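Local coordinates for protein beta-lactamase (Klebsiella pneumoniae, PDB 6KBY) that probably hydrolyses beta-lactam antibiotics to substituted beta-amino acids as a class C enzyme, and here holds adenosine monophosphate in a pocket, at residues K182-L185 against P186-M190; V39-G43 against K44-Y48; T135-M138 against A139-A143; D21-Q24 against P25-Q28. All blocks are in the same frame, centred on the assembly; numbering follows the deposited sequence.

Interaction 1. Residues K182-L185 against P186-M190; sequences KTLL and PQLGM
L184 and L188, one turn apart, make the first ridge of this helix end: CD1 of L184 rests 3.8 Å from CD1 of L188, the two branched ends crossing at a slant. L184 swings CG opposite its backbone N (chi1 -179°), which sends the isobutyl group along the helix to the next turn. The pair packs against M256 of helix 255-262, with L184 also on T79 of helix 72-86. L185 forms a second bump. Its CD2 lies 4.1 Å from SD of M190, whose chain bends at its last torsion, and both side chains press on F76 of helix 72-86. On the outer side the ring of P186 fills the step above the preceding turn: its CG sits 3.5 Å from O of K182, and its CD is tight against CB of L185; N of P186 carries no hydrogen, and the helix kinks here. Beside it, T183 and Q187 run alongside each other, CG2 of T183 meeting NE2 of Q187 at 3.5 Å; that NE2 also makes a weak hydrogen bond to OH of Y83. The backbone then closes the helix. G189, with positive phi (72°), sends its N-H to O of P186 at 3.0 Å, and N of M190 reaches back to O of L185 at 3.0 Å. This pairing of bonds around a left-handed glycine is the Schellman motif, here ending helix 176-187.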
ATOM      1  N   LYS A 182      -8.065   5.186  15.333  1.00  8.76           N
ATOM      2  CA  LYS A 182      -9.072   6.077  15.898  1.00  9.71           C
ATOM      3  C   LYS A 182      -9.457   7.220  14.975  1.00 10.19           C
ATOM      4  O   LYS A 182     -10.588   7.707  15.062  1.00 12.60           O
ATOM      5  CB  LYS A 182      -8.611   6.652  17.242  1.00 10.87           C
ATOM      6  CG  LYS A 182      -8.369   5.615  18.312  1.00 13.02           C
ATOM      7  CD  LYS A 182      -9.669   5.029  18.816  1.00 13.52           C
ATOM      8  CE  LYS A 182      -9.392   3.989  19.879  1.00 14.64           C
ATOM      9  NZ  LYS A 182     -10.640   3.479  20.501  1.00 12.84           N
ATOM     10  N   THR A 183      -8.561   7.664  14.089  1.00 10.01           N
ATOM     11  CA  THR A 183      -8.867   8.764  13.176  1.00 11.02           C
ATOM     12  C   THR A 183      -9.009   8.312  11.727  1.00 10.48           C
ATOM     13  O   THR A 183     -10.085   8.463  11.141  1.00 11.95           O
ATOM     14  CB  THR A 183      -7.847   9.906  13.300  1.00 13.26           C
ATOM     15  OG1 THR A 183      -7.949  10.483  14.607  1.00 15.54           O
ATOM     16  CG2 THR A 183      -8.130  10.988  12.259  1.00 14.79           C
ATOM     17  N   LEU A 184      -7.960   7.745  11.128  1.00  9.56           N
ATOM     18  CA  LEU A 184      -7.939   7.587   9.676  1.00  9.22           C
ATOM     19  C   LEU A 184      -8.912   6.513   9.202  1.00  8.77           C
ATOM     20  O   LEU A 184      -9.797   6.784   8.382  1.00  9.28           O
ATOM     21  CB  LEU A 184      -6.524   7.297   9.184  1.00  9.69           C
ATOM     22  CG  LEU A 184      -6.453   7.143   7.661  1.00 11.44           C
ATOM     23  CD1 LEU A 184      -6.872   8.415   6.948  1.00 17.00           C
ATOM     24  CD2 LEU A 184      -5.077   6.694   7.201  1.00 13.96           C
ATOM     25  N   LEU A 185      -8.749   5.281   9.682  1.00  8.68           N
ATOM     26  CA  LEU A 185      -9.641   4.217   9.229  1.00  8.52           C
ATOM     27  C   LEU A 185     -11.101   4.505   9.552  1.00  8.90           C
ATOM     28  O   LEU A 185     -11.951   4.285   8.671  1.00  9.66           O
ATOM     29  CB  LEU A 185      -9.171   2.847   9.742  1.00  8.75           C
ATOM     30  CG  LEU A 185      -7.769   2.424   9.290  1.00  9.15           C
ATOM     31  CD1 LEU A 185      -7.326   1.173  10.022  1.00  8.49           C
ATOM     32  CD2 LEU A 185      -7.720   2.214   7.779  1.00  9.94           C
ATOM     33  N   PRO A 186     -11.464   4.995  10.745  1.00  9.51           N
ATOM     34  CA  PRO A 186     -12.876   5.345  10.968  1.00 11.28           C
ATOM     35  C   PRO A 186     -13.402   6.400  10.011  1.00 10.77           C
ATOM     36  O   PRO A 186     -14.522   6.257   9.507  1.00 12.38           O
ATOM     37  CB  PRO A 186     -12.893   5.810  12.431  1.00 12.19           C
ATOM     38  CG  PRO A 186     -11.769   5.060  13.060  1.00 10.70           C
ATOM     39  CD  PRO A 186     -10.696   5.025  12.003  1.00 10.33           C
ATOM     40  N   GLN A 187     -12.627   7.453   9.738  1.00 11.13           N
ATOM     41  CA  GLN A 187     -13.087   8.496   8.821  1.00 12.14           C
ATOM     42  C   GLN A 187     -13.246   7.972   7.398  1.00 11.46           C
ATOM     43  O   GLN A 187     -14.069   8.495   6.632  1.00 12.55           O
ATOM     44  CB  GLN A 187     -12.138   9.697   8.838  1.00 13.33           C
ATOM     45  CG  GLN A 187     -12.256  10.605  10.057  1.00 17.06           C
ATOM     46  CD  GLN A 187     -11.596  11.957   9.831  1.00 21.23           C
ATOM     47  OE1 GLN A 187     -11.629  12.502   8.725  1.00 25.01           O
ATOM     48  NE2 GLN A 187     -10.992  12.506  10.878  1.00 24.84           N
ATOM     49  N   LEU A 188     -12.469   6.956   7.021  1.00 10.76           N
ATOM     50  CA  LEU A 188     -12.619   6.318   5.721  1.00 10.97           C
ATOM     51  C   LEU A 188     -13.727   5.276   5.699  1.00 11.05           C
ATOM     52  O   LEU A 188     -13.983   4.688   4.643  1.00 11.86           O
ATOM     53  CB  LEU A 188     -11.298   5.675   5.297  1.00 10.83           C
ATOM     54  CG  LEU A 188     -10.127   6.639   5.094  1.00 11.34           C
ATOM     55  CD1 LEU A 188      -8.836   5.868   4.906  1.00 12.92           C
ATOM     56  CD2 LEU A 188     -10.385   7.546   3.904  1.00 13.13           C
ATOM     57  N   GLY A 189     -14.389   5.026   6.827  1.00 11.02           N
ATOM     58  CA  GLY A 189     -15.418   4.010   6.861  1.00 11.73           C
ATOM     59  C   GLY A 189     -14.891   2.600   6.780  1.00 10.42           C
ATOM     60  O   GLY A 189     -15.626   1.691   6.390  1.00 11.73           O
ATOM     61  N   MET A 190     -13.627   2.388   7.142  1.00  9.06           N
ATOM     62  CA  MET A 190     -12.989   1.078   7.045  1.00  9.15           C
ATOM     63  C   MET A 190     -13.010   0.440   8.429  1.00  8.87           C
ATOM     64  O   MET A 190     -12.044   0.485   9.191  1.00  9.88           O
ATOM     65  CB  MET A 190     -11.584   1.226   6.469  1.00  9.39           C
ATOM     66  CG  MET A 190     -11.602   1.736   5.032  1.00  8.84           C
ATOM     67  SD  MET A 190      -9.982   2.172   4.398  1.00  9.04           S
ATOM     68  CE  MET A 190      -9.242   0.548   4.220  1.00  9.07           C
TER

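Interaction 2. Residues V39-G43 against K44-Y48; sequences VTVNG and KNYIY
T40 and N45 stand side by side on one face of the hairpin, pointing the same way, with OG1 of T40 only 2.8 Å from OD1 of N45. The threonine hydroxyl is turned opposite its backbone N (chi1 -173°), toward the neighbouring strand, and O of K44 lies 3.2 Å from the same OG1 of T40. The other end of the N45 amide, ND2, is hydrogen-bonded to Q242 of helix 234-244, so the carboxamide bridges strand and helix. On the face carrying V39, V41, K44 and Y46, the tyrosine ring slants across V41, whose CG1 meets the ring edge near its plane, 4.1 Å from CE2. A water in the plane of that ring links OH of Y46, 2.6 Å away, to O of V41. I15 of helix 11-30 touches both V41 and Y46. K44 folds back at chi2 and chi4 over the turn, and a second water joins its NZ to ND2 of N42. Behind these side chains the backbone is regular: V39 and Y46 exchange two bonds, with N of Y46 2.8 Å from O of V39, and V41 and K44 exchange two more. The last pair closes a type I' turn, with N42 and G43 both at positive phi. A tight antiparallel beta hairpin of this kind puts strand 44-50 at the edge of the enzyme's large sheet.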
ATOM      1  N   VAL A  39     -13.361  -5.896  -7.361  1.00  7.37           N
ATOM      2  CA  VAL A  39     -13.302  -5.062  -8.556  1.00  7.89           C
ATOM      3  C   VAL A  39     -14.385  -3.997  -8.457  1.00  7.40           C
ATOM      4  O   VAL A  39     -15.519  -4.289  -8.060  1.00  8.01           O
ATOM      5  CB  VAL A  39     -13.520  -5.912  -9.830  1.00  8.81           C
ATOM      6  CG1 VAL A  39     -13.601  -5.043 -11.073  1.00  9.79           C
ATOM      7  CG2 VAL A  39     -12.420  -6.954  -9.974  1.00 10.82           C
ATOM      8  N   THR A  40     -14.045  -2.766  -8.826  1.00  7.30           N
ATOM      9  CA  THR A  40     -15.040  -1.720  -9.027  1.00  8.00           C
ATOM     10  C   THR A  40     -14.962  -1.203 -10.457  1.00  7.78           C
ATOM     11  O   THR A  40     -13.871  -0.997 -10.999  1.00  8.00           O
ATOM     12  CB  THR A  40     -14.903  -0.569  -8.007  1.00  9.73           C
ATOM     13  OG1 THR A  40     -16.007   0.330  -8.156  1.00 10.15           O
ATOM     14  CG2 THR A  40     -13.597   0.210  -8.188  1.00 10.53           C
ATOM     15  N   VAL A  41     -16.128  -1.025 -11.071  1.00  8.30           N
ATOM     16  CA  VAL A  41     -16.245  -0.394 -12.384  1.00  8.32           C
ATOM     17  C   VAL A  41     -17.691   0.044 -12.555  1.00  8.91           C
ATOM     18  O   VAL A  41     -18.613  -0.629 -12.084  1.00  8.99           O
ATOM     19  CB  VAL A  41     -15.773  -1.328 -13.527  1.00  9.57           C
ATOM     20  CG1 VAL A  41     -16.564  -2.632 -13.534  1.00 11.54           C
ATOM     21  CG2 VAL A  41     -15.885  -0.631 -14.875  1.00 11.55           C
ATOM     22  N   ASN A  42     -17.889   1.188 -13.216  1.00  9.10           N
ATOM     23  CA  ASN A  42     -19.226   1.725 -13.469  1.00  9.40           C
ATOM     24  C   ASN A  42     -19.989   1.973 -12.168  1.00 10.84           C
ATOM     25  O   ASN A  42     -21.220   1.893 -12.129  1.00 11.25           O
ATOM     26  CB  ASN A  42     -20.021   0.835 -14.431  1.00 11.07           C
ATOM     27  CG  ASN A  42     -21.227   1.540 -15.027  1.00 12.23           C
ATOM     28  OD1 ASN A  42     -21.205   2.747 -15.270  1.00 12.88           O
ATOM     29  ND2 ASN A  42     -22.295   0.779 -15.261  1.00 14.41           N
ATOM     30  N   GLY A  43     -19.267   2.281 -11.095  1.00 10.13           N
ATOM     31  CA  GLY A  43     -19.886   2.522  -9.808  1.00 12.29           C
ATOM     32  C   GLY A  43     -20.363   1.286  -9.082  1.00 12.00           C
ATOM     33  O   GLY A  43     -20.986   1.416  -8.022  1.00 14.06           O
ATOM     34  N   LYS A  44     -20.088   0.099  -9.610  1.00 10.08           N
ATOM     35  CA  LYS A  44     -20.545  -1.159  -9.041  1.00 10.74           C
ATOM     36  C   LYS A  44     -19.356  -1.908  -8.460  1.00  9.61           C
ATOM     37  O   LYS A  44     -18.237  -1.832  -8.981  1.00 10.77           O
ATOM     38  CB  LYS A  44     -21.185  -2.044 -10.115  1.00 11.54           C
ATOM     39  CG  LYS A  44     -22.163  -1.328 -11.026  1.00 16.45           C
ATOM     40  CD  LYS A  44     -23.339  -0.777 -10.254  1.00 17.76           C
ATOM     41  CE  LYS A  44     -24.389  -0.203 -11.198  1.00 22.11           C
ATOM     42  NZ  LYS A  44     -24.881  -1.224 -12.166  1.00 27.10           N
ATOM     43  N   ASN A  45     -19.607  -2.654  -7.388  1.00  9.17           N
ATOM     44  CA  ASN A  45     -18.560  -3.350  -6.657  1.00  9.35           C
ATOM     45  C   ASN A  45     -18.822  -4.846  -6.685  1.00 10.36           C
ATOM     46  O   ASN A  45     -19.953  -5.291  -6.448  1.00 12.36           O
ATOM     47  CB  ASN A  45     -18.497  -2.850  -5.215  1.00 12.25           C
ATOM     48  CG  ASN A  45     -18.073  -1.398  -5.132  1.00 11.55           C
ATOM     49  OD1 ASN A  45     -17.361  -0.894  -6.003  1.00 12.76           O
ATOM     50  ND2 ASN A  45     -18.505  -0.718  -4.083  1.00 16.40           N
ATOM     51  N   TYR A  46     -17.776  -5.615  -6.969  1.00  8.38           N
ATOM     52  CA  TYR A  46     -17.872  -7.060  -7.092  1.00  9.36           C
ATOM     53  C   TYR A  46     -16.789  -7.681  -6.229  1.00  9.21           C
ATOM     54  O   TYR A  46     -15.626  -7.274  -6.309  1.00 10.63           O
ATOM     55  CB  TYR A  46     -17.657  -7.459  -8.548  1.00 11.70           C
ATOM     56  CG  TYR A  46     -18.549  -6.710  -9.506  1.00 10.49           C
ATOM     57  CD1 TYR A  46     -19.882  -7.060  -9.652  1.00 13.97           C
ATOM     58  CD2 TYR A  46     -18.066  -5.656 -10.268  1.00 12.37           C
ATOM     59  CE1 TYR A  46     -20.712  -6.380 -10.529  1.00 15.07           C
ATOM     60  CE2 TYR A  46     -18.894  -4.967 -11.152  1.00 13.60           C
ATOM     61  CZ  TYR A  46     -20.218  -5.339 -11.274  1.00 10.86           C
ATOM     62  OH  TYR A  46     -21.068  -4.687 -12.142  1.00 12.90           O
ATOM     63  N   ILE A  47     -17.165  -8.647  -5.400  1.00  8.77           N
ATOM     64  CA  ILE A  47     -16.236  -9.316  -4.496  1.00  9.14           C
ATOM     65  C   ILE A  47     -16.288 -10.802  -4.800  1.00  7.99           C
ATOM     66  O   ILE A  47     -17.370 -11.400  -4.761  1.00  9.50           O
ATOM     67  CB  ILE A  47     -16.623  -9.095  -3.021  1.00 11.67           C
ATOM     68  CG1 ILE A  47     -16.911  -7.620  -2.717  1.00 15.64           C
ATOM     69  CG2 ILE A  47     -15.554  -9.694  -2.103  1.00 13.17           C
ATOM     70  CD1 ILE A  47     -15.698  -6.757  -2.638  1.00 16.22           C
ATOM     71  N   TYR A  48     -15.132 -11.403  -5.063  1.00  8.47           N
ATOM     72  CA  TYR A  48     -15.034 -12.824  -5.380  1.00  8.89           C
ATOM     73  C   TYR A  48     -14.085 -13.481  -4.389  1.00  7.61           C
ATOM     74  O   TYR A  48     -12.937 -13.048  -4.242  1.00  8.72           O
ATOM     75  CB  TYR A  48     -14.547 -13.017  -6.818  1.00 10.28           C
ATOM     76  CG  TYR A  48     -15.445 -12.313  -7.812  1.00 11.24           C
ATOM     77  CD1 TYR A  48     -16.728 -12.778  -8.053  1.00 14.13           C
ATOM     78  CD2 TYR A  48     -15.029 -11.170  -8.485  1.00 13.57           C
ATOM     79  CE1 TYR A  48     -17.572 -12.136  -8.944  1.00 15.30           C
ATOM     80  CE2 TYR A  48     -15.871 -10.519  -9.386  1.00 12.00           C
ATOM     81  CZ  TYR A  48     -17.136 -11.012  -9.605  1.00 12.94           C
ATOM     82  OH  TYR A  48     -17.980 -10.380 -10.494  1.00 14.28           O
TER
HETATM   83  O   HOH W   1     -20.164  -2.675 -13.607  1.00 14.87           O
HETATM   84  O   HOH W   2     -22.789  -1.907 -14.424  1.00 21.02           O

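Interaction 3. Residues T135-M138 against A139-A143; sequences TQLM and AYLKA
A139 opens the new turn by giving its N-H to O of T135, 3.1 Å away, while its methyl group lies over the same carbonyl, CB to O 3.6 Å. Y140 follows, bonded from N to O of Q136; its CB brushes O of L137, but the ring then leads off the helix toward Q124 and I131. The hydrophobic centre comes with L141. Its N binds O of L137 at 2.9 Å, and its CD1 packs 3.9 Å from CG of L137, the two leucines slanting past each other. With CG of L137 opposite the backbone N (chi1 173°), the branch leans along the helix onto L141 and also reaches M127, a residue of the nucleotide pocket. M138, bent at chi2, brings SD to a looser 4.5 Å from the same CD1 and meets E102 as well. At K142 the backbone N binds O of M138 at 2.9 Å, and CG closes on that oxygen at 3.2 Å before the extended aliphatic chain carries on to the amine. The even run of i to i+4 bonds and the i to i+4 leucine pair are those of an amphipathic surface alpha helix, helix 134-143, packed through L137, M138 and Y140 against loops beside the pocket residue M127.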
ATOM      1  N   THR A 135      15.029   4.057  22.034  1.00 19.78           N
ATOM      2  CA  THR A 135      16.401   4.449  22.344  1.00 20.09           C
ATOM      3  C   THR A 135      17.368   3.932  21.287  1.00 17.87           C
ATOM      4  O   THR A 135      18.192   4.687  20.755  1.00 16.86           O
ATOM      5  CB  THR A 135      16.789   3.922  23.729  1.00 22.50           C
ATOM      6  OG1 THR A 135      15.942   4.515  24.721  1.00 26.51           O
ATOM      7  CG2 THR A 135      18.245   4.252  24.041  1.00 22.98           C
ATOM      8  N   GLN A 136      17.279   2.639  20.970  1.00 16.83           N
ATOM      9  CA  GLN A 136      18.146   2.058  19.952  1.00 15.22           C
ATOM     10  C   GLN A 136      17.860   2.647  18.578  1.00 15.13           C
ATOM     11  O   GLN A 136      18.784   2.861  17.784  1.00 13.93           O
ATOM     12  CB  GLN A 136      17.963   0.544  19.933  1.00 15.69           C
ATOM     13  CG  GLN A 136      18.338  -0.118  21.249  1.00 17.59           C
ATOM     14  CD  GLN A 136      17.772  -1.516  21.381  1.00 20.05           C
ATOM     15  OE1 GLN A 136      16.772  -1.858  20.748  1.00 19.42           O
ATOM     16  NE2 GLN A 136      18.409  -2.335  22.210  1.00 23.61           N
ATOM     17  N   LEU A 137      16.586   2.907  18.279  1.00 14.25           N
ATOM     18  CA  LEU A 137      16.227   3.494  16.991  1.00 13.62           C
ATOM     19  C   LEU A 137      16.866   4.863  16.823  1.00 13.93           C
ATOM     20  O   LEU A 137      17.475   5.157  15.787  1.00 13.00           O
ATOM     21  CB  LEU A 137      14.707   3.607  16.881  1.00 14.66           C
ATOM     22  CG  LEU A 137      14.161   4.360  15.665  1.00 13.57           C
ATOM     23  CD1 LEU A 137      14.445   3.589  14.382  1.00 14.73           C
ATOM     24  CD2 LEU A 137      12.670   4.637  15.815  1.00 16.21           C
ATOM     25  N   MET A 138      16.732   5.720  17.838  1.00 14.08           N
ATOM     26  CA  MET A 138      17.282   7.068  17.739  1.00 14.74           C
ATOM     27  C   MET A 138      18.803   7.047  17.659  1.00 14.63           C
ATOM     28  O   MET A 138      19.398   7.874  16.962  1.00 14.49           O
ATOM     29  CB  MET A 138      16.799   7.931  18.905  1.00 17.95           C
ATOM     30  CG  MET A 138      15.313   8.248  18.862  1.00 18.55           C
ATOM     31  SD  MET A 138      14.839   9.205  17.403  1.00 23.19           S
ATOM     32  CE  MET A 138      13.057   9.233  17.596  1.00 26.04           C
ATOM     33  N   ALA A 139      19.451   6.112  18.357  1.00 15.16           N
ATOM     34  CA  ALA A 139      20.904   6.001  18.256  1.00 14.43           C
ATOM     35  C   ALA A 139      21.328   5.636  16.839  1.00 13.09           C
ATOM     36  O   ALA A 139      22.296   6.191  16.306  1.00 13.60           O
ATOM     37  CB  ALA A 139      21.426   4.975  19.264  1.00 16.65           C
ATOM     38  N   TYR A 140      20.600   4.714  16.206  1.00 13.00           N
ATOM     39  CA  TYR A 140      20.897   4.351  14.826  1.00 12.81           C
ATOM     40  C   TYR A 140      20.697   5.541  13.897  1.00 12.88           C
ATOM     41  O   TYR A 140      21.558   5.846  13.063  1.00 12.57           O
ATOM     42  CB  TYR A 140      20.014   3.176  14.397  1.00 13.75           C
ATOM     43  CG  TYR A 140      20.156   2.825  12.936  1.00 13.45           C
ATOM     44  CD1 TYR A 140      21.265   2.133  12.479  1.00 15.91           C
ATOM     45  CD2 TYR A 140      19.186   3.194  12.008  1.00 14.81           C
ATOM     46  CE1 TYR A 140      21.410   1.817  11.144  1.00 16.72           C
ATOM     47  CE2 TYR A 140      19.324   2.880  10.668  1.00 16.78           C
ATOM     48  CZ  TYR A 140      20.440   2.192  10.242  1.00 16.81           C
ATOM     49  OH  TYR A 140      20.593   1.876   8.910  1.00 17.87           O
ATOM     50  N   LEU A 141      19.563   6.230  14.032  1.00 11.55           N
ATOM     51  CA  LEU A 141      19.258   7.341  13.139  1.00 11.46           C
ATOM     52  C   LEU A 141      20.235   8.496  13.312  1.00 13.64           C
ATOM     53  O   LEU A 141      20.576   9.165  12.331  1.00 13.71           O
ATOM     54  CB  LEU A 141      17.818   7.800  13.350  1.00 12.87           C
ATOM     55  CG  LEU A 141      16.737   6.780  12.994  1.00 12.53           C
ATOM     56  CD1 LEU A 141      15.374   7.325  13.372  1.00 15.62           C
ATOM     57  CD2 LEU A 141      16.786   6.415  11.517  1.00 13.02           C
ATOM     58  N   LYS A 142      20.715   8.733  14.540  1.00 13.33           N
ATOM     59  CA  LYS A 142      21.711   9.780  14.760  1.00 14.32           C
ATOM     60  C   LYS A 142      23.053   9.437  14.128  1.00 14.40           C
ATOM     61  O   LYS A 142      23.808  10.343  13.755  1.00 18.29           O
ATOM     62  CB  LYS A 142      21.911  10.031  16.256  1.00 15.66           C
ATOM     63  CG  LYS A 142      20.773  10.755  16.946  1.00 18.64           C
ATOM     64  CD  LYS A 142      21.072  10.933  18.427  1.00 22.91           C
ATOM     65  CE  LYS A 142      19.820  11.262  19.217  1.00 26.27           C
ATOM     66  NZ  LYS A 142      20.088  11.267  20.683  1.00 28.72           N
ATOM     67  N   ALA A 143      23.381   8.152  14.017  1.00 13.50           N
ATOM     68  CA  ALA A 143      24.663   7.723  13.474  1.00 16.34           C
ATOM     69  C   ALA A 143      24.620   7.472  11.972  1.00 14.02           C
ATOM     70  O   ALA A 143      25.678   7.312  11.350  1.00 15.46           O
ATOM     71  CB  ALA A 143      25.137   6.455  14.190  1.00 17.10           C
TER

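Interaction 4. Residues D21-Q24 against P25-Q28; sequences DLIQ and PLMQ
Successive i to i+4 bonds, from N of L26 to O of L22, M27 to I23 and Q28 to Q24, carry the helix on past P25, whose nitrogen has no hydrogen to give to O of D21, so that the helix kinks there. The proline ring occupies the place of that bond: its CD lies 3.2 Å from O of D21, with CG at 3.3 Å from the same oxygen. Across the inner side I23 is the hub, its two branches parting company. CG2, set opposite the backbone N, runs along the helix to SD of M27 at 3.6 Å. CD1, at the end of the other branch, meets CD2 of L26 at 4.0 Å, the side chains slanting over each other. M27 keeps its CG 3.3 Å from O of I23 and turns at chi3 (65°), directing CE away from the earlier turn. L26 in turn lays CB 3.3 Å from O of L22. This apolar side faces the sheet: I23, L26 and M27 all touch M35 of strand 34-41, and I23 and M27 also touch Y50 of strand 44-50. L22 packs on V358, K361 and I362 of helix 352-364, and L26 on its Q354, so helix 11-30 packs both on strands 34-41 and 44-50 and on helix 352-364.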
ATOM      1  N   ASP A  21     -11.481 -17.266 -14.302  1.00  9.14           N
ATOM      2  CA  ASP A  21     -10.620 -17.937 -15.269  1.00  9.40           C
ATOM      3  C   ASP A  21      -9.149 -17.619 -15.065  1.00  8.61           C
ATOM      4  O   ASP A  21      -8.298 -18.402 -15.500  1.00  9.99           O
ATOM      5  CB  ASP A  21     -11.029 -17.583 -16.698  1.00 10.89           C
ATOM      6  CG  ASP A  21     -12.323 -18.261 -17.126  1.00 13.15           C
ATOM      7  OD1 ASP A  21     -12.873 -19.071 -16.349  1.00 13.78           O
ATOM      8  OD2 ASP A  21     -12.791 -17.971 -18.248  1.00 17.27           O
ATOM      9  N   LEU A  22      -8.831 -16.480 -14.446  1.00  8.15           N
ATOM     10  CA  LEU A  22      -7.450 -16.149 -14.119  1.00  7.82           C
ATOM     11  C   LEU A  22      -7.061 -16.599 -12.716  1.00  8.08           C
ATOM     12  O   LEU A  22      -5.935 -17.064 -12.506  1.00  9.43           O
ATOM     13  CB  LEU A  22      -7.221 -14.641 -14.251  1.00  8.67           C
ATOM     14  CG  LEU A  22      -7.312 -14.133 -15.688  1.00  9.58           C
ATOM     15  CD1 LEU A  22      -7.480 -12.623 -15.725  1.00 10.80           C
ATOM     16  CD2 LEU A  22      -6.080 -14.541 -16.472  1.00 14.92           C
ATOM     17  N   ILE A  23      -7.967 -16.466 -11.748  1.00  7.32           N
ATOM     18  CA  ILE A  23      -7.616 -16.728 -10.355  1.00  8.01           C
ATOM     19  C   ILE A  23      -7.519 -18.219 -10.070  1.00  7.22           C
ATOM     20  O   ILE A  23      -6.637 -18.651  -9.321  1.00  7.67           O
ATOM     21  CB  ILE A  23      -8.605 -16.018  -9.414  1.00  7.88           C
ATOM     22  CG1 ILE A  23      -8.458 -14.498  -9.546  1.00  8.14           C
ATOM     23  CG2 ILE A  23      -8.415 -16.472  -7.966  1.00  8.82           C
ATOM     24  CD1 ILE A  23      -7.098 -13.956  -9.104  1.00  8.71           C
ATOM     25  N   GLN A  24      -8.420 -19.035 -10.619  1.00  7.51           N
ATOM     26  CA  GLN A  24      -8.351 -20.465 -10.318  1.00  7.52           C
ATOM     27  C   GLN A  24      -7.041 -21.093 -10.769  1.00  7.55           C
ATOM     28  O   GLN A  24      -6.400 -21.782  -9.955  1.00  7.95           O
ATOM     29  CB  GLN A  24      -9.602 -21.197 -10.809  1.00  8.66           C
ATOM     30  CG  GLN A  24     -10.837 -20.812 -10.032  1.00 11.09           C
ATOM     31  CD  GLN A  24     -12.048 -21.595 -10.472  1.00 12.95           C
ATOM     32  OE1 GLN A  24     -12.174 -21.950 -11.645  1.00 16.44           O
ATOM     33  NE2 GLN A  24     -12.937 -21.892  -9.533  1.00 15.47           N
ATOM     34  N   PRO A  25      -6.573 -20.899 -12.003  1.00  7.82           N
ATOM     35  CA  PRO A  25      -5.255 -21.451 -12.355  1.00  8.19           C
ATOM     36  C   PRO A  25      -4.119 -20.827 -11.564  1.00  7.75           C
ATOM     37  O   PRO A  25      -3.165 -21.527 -11.201  1.00  8.27           O
ATOM     38  CB  PRO A  25      -5.148 -21.181 -13.865  1.00  9.94           C
ATOM     39  CG  PRO A  25      -6.578 -21.005 -14.322  1.00 12.22           C
ATOM     40  CD  PRO A  25      -7.248 -20.311 -13.177  1.00  9.10           C
ATOM     41  N   LEU A  26      -4.199 -19.523 -11.281  1.00  7.67           N
ATOM     42  CA  LEU A  26      -3.186 -18.863 -10.462  1.00  8.08           C
ATOM     43  C   LEU A  26      -3.047 -19.547  -9.106  1.00  7.77           C
ATOM     44  O   LEU A  26      -1.932 -19.828  -8.642  1.00  7.88           O
ATOM     45  CB  LEU A  26      -3.570 -17.395 -10.281  1.00  7.89           C
ATOM     46  CG  LEU A  26      -2.612 -16.557  -9.437  1.00  8.05           C
ATOM     47  CD1 LEU A  26      -1.374 -16.184 -10.235  1.00  9.22           C
ATOM     48  CD2 LEU A  26      -3.323 -15.315  -8.921  1.00  8.67           C
ATOM     49  N   MET A  27      -4.174 -19.818  -8.451  1.00  7.56           N
ATOM     50  CA  MET A  27      -4.125 -20.435  -7.131  1.00  7.77           C
ATOM     51  C   MET A  27      -3.654 -21.879  -7.211  1.00  7.23           C
ATOM     52  O   MET A  27      -2.929 -22.353  -6.324  1.00  8.04           O
ATOM     53  CB  MET A  27      -5.502 -20.371  -6.475  1.00  7.99           C
ATOM     54  CG  MET A  27      -5.918 -18.962  -6.124  1.00  8.15           C
ATOM     55  SD  MET A  27      -7.560 -18.845  -5.384  1.00  8.03           S
ATOM     56  CE  MET A  27      -7.319 -19.737  -3.844  1.00  9.35           C
ATOM     57  N   GLN A  28      -4.068 -22.599  -8.258  1.00  7.49           N
ATOM     58  CA  GLN A  28      -3.648 -23.982  -8.433  1.00  8.06           C
ATOM     59  C   GLN A  28      -2.133 -24.066  -8.578  1.00  7.97           C
ATOM     60  O   GLN A  28      -1.456 -24.780  -7.827  1.00  8.54           O
ATOM     61  CB  GLN A  28      -4.357 -24.576  -9.659  1.00  7.98           C
ATOM     62  CG  GLN A  28      -4.394 -26.103  -9.711  1.00  8.67           C
ATOM     63  CD  GLN A  28      -3.021 -26.724  -9.792  1.00  8.52           C
ATOM     64  OE1 GLN A  28      -2.230 -26.413 -10.686  1.00 10.50           O
ATOM     65  NE2 GLN A  28      -2.724 -27.601  -8.850  1.00  8.67           N
TER

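Interactions 2 and 4 are neighbours in the fold: their centres are 19 Å apart and nearest atoms about 7 Å, and helix 11-30 lies on the edge hairpin, touching V41 and Y46 through I15. Interaction 1 sits 21 Å from interaction 2, centre to centre, and helix 234-244 spans the gap, meeting N45 on one side and L188 and M190 on the other. Interaction 3 is remote, 46 Å between centres from both interaction 2 and interaction 4, across the chain's centre. It lies near the ligand: the L137 side chain is about 10 Å from AMP, and that of Q136 about 10 Å from E221. The other three lie away from the AMP pocket.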